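Local structure of dTDP-glucose 4,6-dehydratase (Klebsiella pneumoniae, 5U4Q) at residues T183-W188 with M272-A277; A194-T199 with V328-D333. The protein binds NAD and, as a probable dTDP-glucose 4,6-dehydratase of the NAD-dependent epimerase/dehydratase family, is expected to act on a nucleotide-linked sugar. One frame throughout, in Å; residues are numbered along the deposited sequence.

Contact 1 (T183-W188 with M272-A277); sequences TVYGPW and MDYITA. With NAD (nicotinamide-adenine-dinucleotide), chain C.
Where a strand of the Rossmann-type sheet reaches the nicotinamide end of the NAD site, Tyr185 packs against Tyr274 of helix 271-282 in a T-shaped (edge-to-face) pair. Tyr274 presents its edge to Tyr185: its CE1 lies 4.2 Å from Tyr185 CZ, the centroids are 5.8 Å apart and the planes stand at 78°. A water joins the two hydroxyls, 2.7 Å from Tyr185 OH and 3.1 Å from Tyr274 OH. To the latter the water donates, lying at the edge of the Tyr274 ring in its plane. Tyrosine suits both places, since each ring packs in a buried setting while its hydroxyl reaches the shared water. Phe220 and Tyr222 extend the aromatic packing beside Tyr274 and Tyr185 respectively.

One residue back along the strand, the backbone N of Val184 gives a hydrogen bond to the carboxamide oxygen O7N of NAD, 2.8 Å long with an N-H...O angle of 156°. The branched Val184, a shape at home in strands, also packs on the carboxamide, with CB 3.7 Å from O7N. Main-chain recognition of the nicotinamide amide at the end of a parallel strand fits the Rossmann fold of this family.

Contact 2 (A194-T199 with V328-D333); sequences ALFKFT and VDWYKD
Phe196 reaches from helix 194-203 to helix 320-334 and brings its ring against both Trp330 and Tyr331. From CB the chain places CG anti to the backbone N (chi1 -157°), which swings the ring toward helix 320-334. Along one side of the ring, CD1 lies 4.0 Å from Tyr331 CE2, and CE1 closes on the same Tyr331 CE2 at 3.6 Å. Along the other, CD2 passes near Trp330 CZ3, and CE2 comes within 3.6 Å of Trp330 CH2. The tip, CZ, stays in the indole plane, 3.9 Å from Trp330 CH2. Both partners approach from the same side of the phenylalanine plane, edge first, as offset edge-to-face pairs; the tyrosine plane is at 90° to it.

Thr199, one turn along, places CG2 over the centre of one Tyr331 face, 3.7 Å from the centroid, as a CH-pi contact. Its OG1 turns back to donate to Leu195 O at 2.8 Å, from above the carbonyl plane; that oxygen also accepts from Thr199 N. Threonine thus offers a methyl to the aromatic ring and satisfies its buried hydroxyl within its own helix.

The large rings pack between helix segments that cross at -52°. Helix 271-282 lies beside both, with Leu278 touching Thr199 and Val328, while Ala194 and Leu195 back onto strand 176-185.

In the fold
Contacts 1 and 2 have their centres 8 Å apart and share a continuous core, for strand 176-185 is followed, after a short loop, by helix 194-203. Tyr185 CD2 meets Leu195 CD1 at 3.3 Å, and Leu195 touches Tyr274 as well, so this leucine sits against both rings of contact 1. A second junction lies farther along the chain: Pro187 CB packs 3.6 Å from Trp330 CB, and the indoles of Trp188 and Trp330 meet. The segments of the two contacts alternate along the chain. Contact 1 touches the nicotinamide itself through Val184, whereas contact 2 lies farther off, the Phe196 side chain about 9 Å from NAD.

Contact 1 (T183-W188 with M272-A277)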
ATOM      1  N   THR A 183     -17.258   5.464  10.451  1.00 15.62           N
ATOM      2  CA  THR A 183     -17.812   6.768  10.087  1.00 16.20           C
ATOM      3  C   THR A 183     -17.882   7.644  11.341  1.00 14.36           C
ATOM      4  O   THR A 183     -18.321   7.210  12.400  1.00 14.76           O
ATOM      5  CB  THR A 183     -19.192   6.584   9.465  1.00 18.11           C
ATOM      6  OG1 THR A 183     -19.045   5.797   8.272  1.00 22.31           O
ATOM      7  CG2 THR A 183     -19.841   7.924   9.116  1.00 18.71           C
ATOM      8  N   VAL A 184     -17.437   8.886  11.191  1.00 14.21           N
ATOM      9  CA  VAL A 184     -17.438   9.867  12.271  1.00 14.24           C
ATOM     10  C   VAL A 184     -18.419  10.980  11.884  1.00 13.08           C
ATOM     11  O   VAL A 184     -18.560  11.291  10.722  1.00 13.25           O
ATOM     12  CB  VAL A 184     -16.022  10.420  12.510  1.00 14.46           C
ATOM     13  CG1 VAL A 184     -16.015  11.383  13.691  1.00 14.53           C
ATOM     14  CG2 VAL A 184     -15.041   9.276  12.716  1.00 15.02           C
ATOM     15  N   TYR A 185     -19.104  11.565  12.865  1.00 13.82           N
ATOM     16  CA  TYR A 185     -20.068  12.625  12.582  1.00 13.32           C
ATOM     17  C   TYR A 185     -20.092  13.686  13.685  1.00 13.09           C
ATOM     18  O   TYR A 185     -19.709  13.439  14.827  1.00 12.51           O
ATOM     19  CB  TYR A 185     -21.479  12.039  12.384  1.00 14.08           C
ATOM     20  CG  TYR A 185     -22.207  11.655  13.654  1.00 13.70           C
ATOM     21  CD1 TYR A 185     -21.979  10.427  14.280  1.00 14.61           C
ATOM     22  CD2 TYR A 185     -23.171  12.504  14.208  1.00 15.30           C
ATOM     23  CE1 TYR A 185     -22.640  10.090  15.440  1.00 15.55           C
ATOM     24  CE2 TYR A 185     -23.852  12.164  15.351  1.00 15.59           C
ATOM     25  CZ  TYR A 185     -23.615  10.948  15.966  1.00 16.33           C
ATOM     26  OH  TYR A 185     -24.284  10.599  17.133  1.00 16.99           O
ATOM     27  N   GLY A 186     -20.541  14.871  13.321  1.00 13.23           N
ATOM     28  CA  GLY A 186     -20.721  15.934  14.293  1.00 13.86           C
ATOM     29  C   GLY A 186     -20.422  17.316  13.803  1.00 13.62           C
ATOM     30  O   GLY A 186     -20.139  17.532  12.618  1.00 13.05           O
ATOM     31  N   PRO A 187     -20.501  18.287  14.735  1.00 14.37           N
ATOM     32  CA  PRO A 187     -20.182  19.676  14.413  1.00 15.39           C
ATOM     33  C   PRO A 187     -18.847  19.830  13.657  1.00 14.83           C
ATOM     34  O   PRO A 187     -17.877  19.114  13.933  1.00 14.61           O
ATOM     35  CB  PRO A 187     -20.130  20.342  15.781  1.00 15.04           C
ATOM     36  CG  PRO A 187     -21.081  19.547  16.601  1.00 15.96           C
ATOM     37  CD  PRO A 187     -20.921  18.126  16.134  1.00 15.56           C
ATOM     38  N   TRP A 188     -18.852  20.705  12.659  1.00 14.93           N
ATOM     39  CA  TRP A 188     -17.693  20.945  11.803  1.00 14.53           C
ATOM     40  C   TRP A 188     -17.343  19.718  10.954  1.00 13.85           C
ATOM     41  O   TRP A 188     -16.200  19.569  10.507  1.00 13.71           O
ATOM     42  CB  TRP A 188     -16.466  21.418  12.610  1.00 15.33           C
ATOM     43  CG  TRP A 188     -16.761  22.597  13.463  1.00 15.09           C
ATOM     44  CD1 TRP A 188     -16.967  22.607  14.797  1.00 16.21           C
ATOM     45  CD2 TRP A 188     -16.865  23.950  13.019  1.00 16.87           C
ATOM     46  NE1 TRP A 188     -17.216  23.908  15.232  1.00 17.48           N
ATOM     47  CE2 TRP A 188     -17.173  24.740  14.152  1.00 16.97           C
ATOM     48  CE3 TRP A 188     -16.780  24.568  11.761  1.00 17.66           C
ATOM     49  CZ2 TRP A 188     -17.367  26.133  14.070  1.00 19.21           C
ATOM     50  CZ3 TRP A 188     -16.992  25.966  11.676  1.00 18.87           C
ATOM     51  CH2 TRP A 188     -17.288  26.717  12.834  1.00 20.72           C
HETATM   52  N   MSE A 272     -31.968   4.350   9.632  1.00 23.27           N
HETATM   53  CA  MSE A 272     -33.230   5.066   9.768  1.00 23.10           C
HETATM   54  C   MSE A 272     -33.326   5.808  11.082  1.00 21.70           C
HETATM   55  O   MSE A 272     -34.006   6.792  11.151  1.00 24.51           O
HETATM   56  CB  MSE A 272     -34.443   4.131   9.582  1.00 26.37           C
HETATM   57  CG  MSE A 272     -35.784   4.873   9.462  1.00 25.65           C
HETATM   58 SE   MSE A 272     -35.967   6.073   7.920  1.00 29.03          SE
HETATM   59  CE  MSE A 272     -35.855   4.640   6.586  1.00 28.16           C
ATOM     60  N   ASP A 273     -32.642   5.364  12.137  1.00 22.34           N
ATOM     61  CA  ASP A 273     -32.703   6.093  13.429  1.00 23.82           C
ATOM     62  C   ASP A 273     -32.087   7.497  13.279  1.00 21.37           C
ATOM     63  O   ASP A 273     -32.589   8.469  13.865  1.00 21.48           O
ATOM     64  CB  ASP A 273     -31.975   5.345  14.555  1.00 27.46           C
ATOM     65  CG  ASP A 273     -32.633   4.012  14.923  1.00 34.17           C
ATOM     66  OD1 ASP A 273     -33.831   3.824  14.656  1.00 39.39           O
ATOM     67  OD2 ASP A 273     -31.940   3.161  15.515  1.00 45.58           O
ATOM     68  N   TYR A 274     -31.009   7.600  12.499  1.00 21.78           N
ATOM     69  CA  TYR A 274     -30.375   8.905  12.256  1.00 20.34           C
ATOM     70  C   TYR A 274     -31.241   9.788  11.379  1.00 20.73           C
ATOM     71  O   TYR A 274     -31.371  10.969  11.640  1.00 19.50           O
ATOM     72  CB  TYR A 274     -29.003   8.747  11.591  1.00 20.52           C
ATOM     73  CG  TYR A 274     -27.993   8.099  12.474  1.00 22.15           C
ATOM     74  CD1 TYR A 274     -27.299   8.842  13.417  1.00 24.05           C
ATOM     75  CD2 TYR A 274     -27.723   6.754  12.376  1.00 26.71           C
ATOM     76  CE1 TYR A 274     -26.364   8.247  14.252  1.00 24.62           C
ATOM     77  CE2 TYR A 274     -26.790   6.138  13.214  1.00 26.31           C
ATOM     78  CZ  TYR A 274     -26.105   6.898  14.135  1.00 24.15           C
ATOM     79  OH  TYR A 274     -25.191   6.295  14.969  1.00 26.51           O
ATOM     80  N   ILE A 275     -31.829   9.212  10.325  1.00 20.60           N
ATOM     81  CA  ILE A 275     -32.686   9.993   9.433  1.00 22.43           C
ATOM     82  C   ILE A 275     -33.900  10.518  10.194  1.00 20.26           C
ATOM     83  O   ILE A 275     -34.230  11.686  10.091  1.00 22.48           O
ATOM     84  CB  ILE A 275     -33.119   9.164   8.211  1.00 23.28           C
ATOM     85  CG1 ILE A 275     -31.875   8.752   7.423  1.00 25.37           C
ATOM     86  CG2 ILE A 275     -34.075   9.969   7.326  1.00 25.21           C
ATOM     87  CD1 ILE A 275     -32.177   7.900   6.215  1.00 29.13           C
ATOM     88  N   THR A 276     -34.556   9.651  10.963  1.00 21.38           N
ATOM     89  CA  THR A 276     -35.735  10.077  11.709  1.00 22.71           C
ATOM     90  C   THR A 276     -35.399  11.205  12.677  1.00 21.34           C
ATOM     91  O   THR A 276     -36.140  12.204  12.788  1.00 21.31           O
ATOM     92  CB  THR A 276     -36.351   8.899  12.481  1.00 24.60           C
ATOM     93  OG1 THR A 276     -36.706   7.867  11.546  1.00 26.17           O
ATOM     94  CG2 THR A 276     -37.571   9.342  13.258  1.00 27.44           C
ATOM     95  N   ALA A 277     -34.272  11.057  13.375  1.00 21.04           N
ATOM     96  CA  ALA A 277     -33.839  12.086  14.317  1.00 20.16           C
ATOM     97  C   ALA A 277     -33.537  13.416  13.604  1.00 19.55           C
ATOM     98  O   ALA A 277     -33.828  14.482  14.132  1.00 20.61           O
ATOM     99  CB  ALA A 277     -32.627  11.619  15.104  1.00 20.87           C
TER
HETATM  100  PA  NAD C 401     -11.219  15.897   5.872  1.00 17.91           P
HETATM  101  O1A NAD C 401     -12.198  16.796   6.523  1.00 16.08           O
HETATM  102  O2A NAD C 401     -11.147  15.794   4.362  1.00 17.99           O
HETATM  103  O5B NAD C 401      -9.761  16.267   6.466  1.00 17.16           O
HETATM  104  C5B NAD C 401      -8.527  15.883   5.872  1.00 16.57           C
HETATM  105  C4B NAD C 401      -7.701  17.140   5.657  1.00 16.61           C
HETATM  106  O4B NAD C 401      -6.502  16.682   5.003  1.00 16.29           O
HETATM  107  C3B NAD C 401      -8.370  18.166   4.753  1.00 16.36           C
HETATM  108  O3B NAD C 401      -8.614  19.436   5.376  1.00 17.59           O
HETATM  109  C2B NAD C 401      -7.412  18.244   3.564  1.00 16.36           C
HETATM  110  O2B NAD C 401      -7.279  19.575   3.028  1.00 17.62           O
HETATM  111  C1B NAD C 401      -6.098  17.670   4.090  1.00 16.37           C
HETATM  112  N9A NAD C 401      -5.252  17.079   3.039  1.00 16.30           N
HETATM  113  C8A NAD C 401      -5.625  16.174   2.106  1.00 16.67           C
HETATM  114  N7A NAD C 401      -4.599  15.886   1.302  1.00 18.80           N
HETATM  115  C5A NAD C 401      -3.544  16.596   1.732  1.00 15.92           C
HETATM  116  C6A NAD C 401      -2.149  16.778   1.281  1.00 16.15           C
HETATM  117  N6A NAD C 401      -1.655  16.122   0.239  1.00 19.08           N
HETATM  118  N1A NAD C 401      -1.403  17.625   1.991  1.00 16.71           N
HETATM  119  C2A NAD C 401      -1.861  18.317   3.045  1.00 16.58           C
HETATM  120  N3A NAD C 401      -3.129  18.224   3.494  1.00 16.60           N
HETATM  121  C4A NAD C 401      -3.985  17.379   2.860  1.00 16.64           C
HETATM  122  O3  NAD C 401     -11.412  14.368   6.347  1.00 17.61           O
HETATM  123  PN  NAD C 401     -11.514  13.768   7.837  1.00 17.13           P
HETATM  124  O1N NAD C 401     -11.182  14.754   8.879  1.00 16.23           O
HETATM  125  O2N NAD C 401     -12.829  12.990   7.828  1.00 20.10           O
HETATM  126  O5D NAD C 401     -10.354  12.679   7.726  1.00 21.16           O
HETATM  127  C5D NAD C 401      -9.225  12.586   8.589  1.00 18.28           C
HETATM  128  C4D NAD C 401      -8.619  11.212   8.357  1.00 17.32           C
HETATM  129  O4D NAD C 401      -9.497  10.196   8.894  1.00 18.57           O
HETATM  130  C3D NAD C 401      -8.339  10.790   6.919  1.00 17.87           C
HETATM  131  O3D NAD C 401      -7.090  10.094   6.903  1.00 18.04           O
HETATM  132  C2D NAD C 401      -9.433   9.804   6.585  1.00 18.27           C
HETATM  133  O2D NAD C 401      -9.033   8.808   5.621  1.00 22.06           O
HETATM  134  C1D NAD C 401      -9.731   9.176   7.931  1.00 18.44           C
HETATM  135  N1N NAD C 401     -11.127   8.711   8.043  1.00 19.57           N
HETATM  136  C2N NAD C 401     -12.160   9.540   8.319  1.00 19.57           C
HETATM  137  C3N NAD C 401     -13.478   9.061   8.421  1.00 20.79           C
HETATM  138  C7N NAD C 401     -14.700   9.937   8.728  1.00 23.23           C
HETATM  139  O7N NAD C 401     -15.792   9.398   8.963  1.00 24.20           O
HETATM  140  N7N NAD C 401     -14.664  11.280   8.716  1.00 22.97           N
HETATM  141  C4N NAD C 401     -13.715   7.722   8.200  1.00 19.67           C
HETATM  142  C5N NAD C 401     -12.649   6.885   7.904  1.00 20.64           C
HETATM  143  C6N NAD C 401     -11.359   7.396   7.806  1.00 19.86           C
HETATM  144  O   HOH W   1     -24.073   7.883  17.400  0.50 16.96           O

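Contact 2 (A194-T199 with V328-D333)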
ATOM      1  N   ALA A 194     -21.858  11.321   6.241  1.00 20.29           N
ATOM      2  CA  ALA A 194     -22.633  11.228   7.490  1.00 18.43           C
ATOM      3  C   ALA A 194     -23.823  12.157   7.626  1.00 18.45           C
ATOM      4  O   ALA A 194     -24.553  12.337   6.659  1.00 18.49           O
ATOM      5  CB  ALA A 194     -21.664  11.378   8.654  1.00 18.83           C
ATOM      6  N   LEU A 195     -24.042  12.758   8.807  1.00 17.43           N
ATOM      7  CA  LEU A 195     -25.222  13.584   8.987  1.00 17.34           C
ATOM      8  C   LEU A 195     -25.224  14.827   8.122  1.00 17.89           C
ATOM      9  O   LEU A 195     -26.260  15.291   7.668  1.00 18.24           O
ATOM     10  CB  LEU A 195     -25.385  14.013  10.423  1.00 18.17           C
ATOM     11  CG  LEU A 195     -25.571  12.947  11.471  1.00 19.80           C
ATOM     12  CD1 LEU A 195     -25.927  13.647  12.765  1.00 20.13           C
ATOM     13  CD2 LEU A 195     -26.691  11.991  11.049  1.00 22.04           C
ATOM     14  N   PHE A 196     -24.042  15.406   7.907  1.00 16.41           N
ATOM     15  CA  PHE A 196     -23.908  16.592   7.081  1.00 16.33           C
ATOM     16  C   PHE A 196     -24.416  16.264   5.660  1.00 16.45           C
ATOM     17  O   PHE A 196     -25.172  17.032   5.073  1.00 17.20           O
ATOM     18  CB  PHE A 196     -22.415  16.998   7.094  1.00 16.27           C
ATOM     19  CG  PHE A 196     -22.123  18.438   6.769  1.00 16.85           C
ATOM     20  CD1 PHE A 196     -22.912  19.210   5.916  1.00 18.14           C
ATOM     21  CD2 PHE A 196     -20.945  18.987   7.248  1.00 17.90           C
ATOM     22  CE1 PHE A 196     -22.560  20.524   5.635  1.00 18.01           C
ATOM     23  CE2 PHE A 196     -20.581  20.283   6.947  1.00 18.40           C
ATOM     24  CZ  PHE A 196     -21.377  21.042   6.132  1.00 18.31           C
ATOM     25  N   LYS A 197     -24.007  15.119   5.133  1.00 17.98           N
ATOM     26  CA  LYS A 197     -24.466  14.688   3.800  1.00 20.19           C
ATOM     27  C   LYS A 197     -25.990  14.620   3.761  1.00 22.62           C
ATOM     28  O   LYS A 197     -26.614  15.161   2.850  1.00 20.28           O
ATOM     29  CB  LYS A 197     -23.870  13.334   3.434  1.00 22.83           C
ATOM     30  CG  LYS A 197     -24.338  12.777   2.093  1.00 25.69           C
ATOM     31  CD  LYS A 197     -23.686  11.446   1.791  1.00 27.73           C
ATOM     32  CE  LYS A 197     -24.061  10.965   0.396  1.00 34.48           C
ATOM     33  NZ  LYS A 197     -23.239   9.791   0.003  1.00 40.01           N
ATOM     34  N   PHE A 198     -26.585  13.978   4.759  1.00 19.65           N
ATOM     35  CA  PHE A 198     -28.064  13.882   4.783  1.00 21.61           C
ATOM     36  C   PHE A 198     -28.738  15.243   4.945  1.00 23.31           C
ATOM     37  O   PHE A 198     -29.756  15.526   4.308  1.00 23.79           O
ATOM     38  CB  PHE A 198     -28.574  12.969   5.893  1.00 21.92           C
ATOM     39  CG  PHE A 198     -28.038  11.572   5.859  1.00 25.90           C
ATOM     40  CD1 PHE A 198     -27.882  10.877   4.661  1.00 28.81           C
ATOM     41  CD2 PHE A 198     -27.740  10.913   7.055  1.00 27.55           C
ATOM     42  CE1 PHE A 198     -27.386   9.577   4.656  1.00 31.84           C
ATOM     43  CE2 PHE A 198     -27.258   9.607   7.056  1.00 31.68           C
ATOM     44  CZ  PHE A 198     -27.072   8.941   5.852  1.00 31.96           C
ATOM     45  N   THR A 199     -28.191  16.092   5.811  1.00 20.11           N
ATOM     46  CA  THR A 199     -28.774  17.397   6.073  1.00 21.08           C
ATOM     47  C   THR A 199     -28.761  18.275   4.821  1.00 23.67           C
ATOM     48  O   THR A 199     -29.758  18.934   4.509  1.00 22.97           O
ATOM     49  CB  THR A 199     -27.996  18.105   7.211  1.00 20.39           C
ATOM     50  OG1 THR A 199     -28.096  17.338   8.412  1.00 19.63           O
ATOM     51  CG2 THR A 199     -28.525  19.503   7.454  1.00 21.06           C
ATOM     52  N   VAL A 328     -27.096  19.493  14.420  1.00 15.00           N
ATOM     53  CA  VAL A 328     -28.055  20.472  13.878  1.00 15.08           C
ATOM     54  C   VAL A 328     -27.844  21.857  14.490  1.00 14.29           C
ATOM     55  O   VAL A 328     -27.907  22.856  13.786  1.00 16.23           O
ATOM     56  CB  VAL A 328     -29.491  19.957  14.002  1.00 14.74           C
ATOM     57  CG1 VAL A 328     -30.510  21.066  13.699  1.00 16.49           C
ATOM     58  CG2 VAL A 328     -29.685  18.780  13.058  1.00 16.57           C
ATOM     59  N   ASP A 329     -27.552  21.894  15.779  1.00 15.13           N
ATOM     60  CA  ASP A 329     -27.210  23.157  16.456  1.00 14.86           C
ATOM     61  C   ASP A 329     -26.029  23.830  15.768  1.00 16.66           C
ATOM     62  O   ASP A 329     -26.066  25.022  15.471  1.00 17.80           O
ATOM     63  CB  ASP A 329     -26.909  22.892  17.923  1.00 16.74           C
ATOM     64  CG  ASP A 329     -26.340  24.096  18.635  1.00 19.24           C
ATOM     65  OD1 ASP A 329     -27.076  25.070  18.915  1.00 21.69           O
ATOM     66  OD2 ASP A 329     -25.138  24.086  18.946  1.00 22.39           O
ATOM     67  N   TRP A 330     -25.000  23.046  15.451  1.00 14.76           N
ATOM     68  CA  TRP A 330     -23.852  23.591  14.738  1.00 15.45           C
ATOM     69  C   TRP A 330     -24.244  24.071  13.339  1.00 15.59           C
ATOM     70  O   TRP A 330     -23.944  25.197  12.940  1.00 16.68           O
ATOM     71  CB  TRP A 330     -22.695  22.560  14.617  1.00 14.98           C
ATOM     72  CG  TRP A 330     -21.674  23.082  13.685  1.00 15.20           C
ATOM     73  CD1 TRP A 330     -20.787  24.054  13.944  1.00 15.35           C
ATOM     74  CD2 TRP A 330     -21.519  22.762  12.290  1.00 14.53           C
ATOM     75  NE1 TRP A 330     -20.089  24.373  12.819  1.00 16.19           N
ATOM     76  CE2 TRP A 330     -20.515  23.601  11.781  1.00 14.40           C
ATOM     77  CE3 TRP A 330     -22.118  21.833  11.428  1.00 13.25           C
ATOM     78  CZ2 TRP A 330     -20.090  23.536  10.465  1.00 15.09           C
ATOM     79  CZ3 TRP A 330     -21.719  21.789  10.130  1.00 15.39           C
ATOM     80  CH2 TRP A 330     -20.694  22.620   9.654  1.00 15.49           C
ATOM     81  N   TYR A 331     -24.924  23.218  12.593  1.00 14.88           N
ATOM     82  CA  TYR A 331     -25.259  23.503  11.198  1.00 15.39           C
ATOM     83  C   TYR A 331     -26.093  24.803  11.068  1.00 15.81           C
ATOM     84  O   TYR A 331     -25.795  25.648  10.235  1.00 17.29           O
ATOM     85  CB  TYR A 331     -26.002  22.330  10.544  1.00 16.38           C
ATOM     86  CG  TYR A 331     -26.267  22.491   9.077  1.00 17.08           C
ATOM     87  CD1 TYR A 331     -27.370  23.214   8.615  1.00 18.95           C
ATOM     88  CD2 TYR A 331     -25.440  21.899   8.140  1.00 18.12           C
ATOM     89  CE1 TYR A 331     -27.597  23.364   7.254  1.00 21.10           C
ATOM     90  CE2 TYR A 331     -25.660  22.049   6.774  1.00 20.14           C
ATOM     91  CZ  TYR A 331     -26.731  22.796   6.346  1.00 21.64           C
ATOM     92  OH  TYR A 331     -26.931  22.918   4.991  1.00 25.07           O
ATOM     93  N   LYS A 332     -27.118  24.923  11.900  1.00 17.48           N
ATOM     94  CA  LYS A 332     -28.019  26.087  11.808  1.00 19.98           C
ATOM     95  C   LYS A 332     -27.307  27.378  12.071  1.00 21.05           C
ATOM     96  O   LYS A 332     -27.563  28.396  11.390  1.00 24.36           O
ATOM     97  CB  LYS A 332     -29.193  25.954  12.773  1.00 20.44           C
ATOM     98  CG  LYS A 332     -30.240  24.948  12.347  1.00 20.90           C
ATOM     99  CD  LYS A 332     -31.464  25.070  13.248  1.00 22.16           C
ATOM    100  CE  LYS A 332     -32.618  24.245  12.772  1.00 23.82           C
ATOM    101  NZ  LYS A 332     -33.853  24.587  13.566  1.00 21.96           N
ATOM    102  N   ASP A 333     -26.437  27.355  13.065  1.00 18.74           N
ATOM    103  CA  ASP A 333     -25.667  28.523  13.428  1.00 21.87           C
ATOM    104  C   ASP A 333     -24.641  28.857  12.359  1.00 22.73           C
ATOM    105  O   ASP A 333     -24.524  30.011  11.950  1.00 22.94           O
ATOM    106  CB  ASP A 333     -24.953  28.294  14.746  1.00 24.42           C
ATOM    107  CG  ASP A 333     -24.163  29.496  15.180  1.00 30.23           C
ATOM    108  OD1 ASP A 333     -24.783  30.447  15.690  1.00 33.85           O
ATOM    109  OD2 ASP A 333     -22.936  29.463  15.025  1.00 33.34           O
TER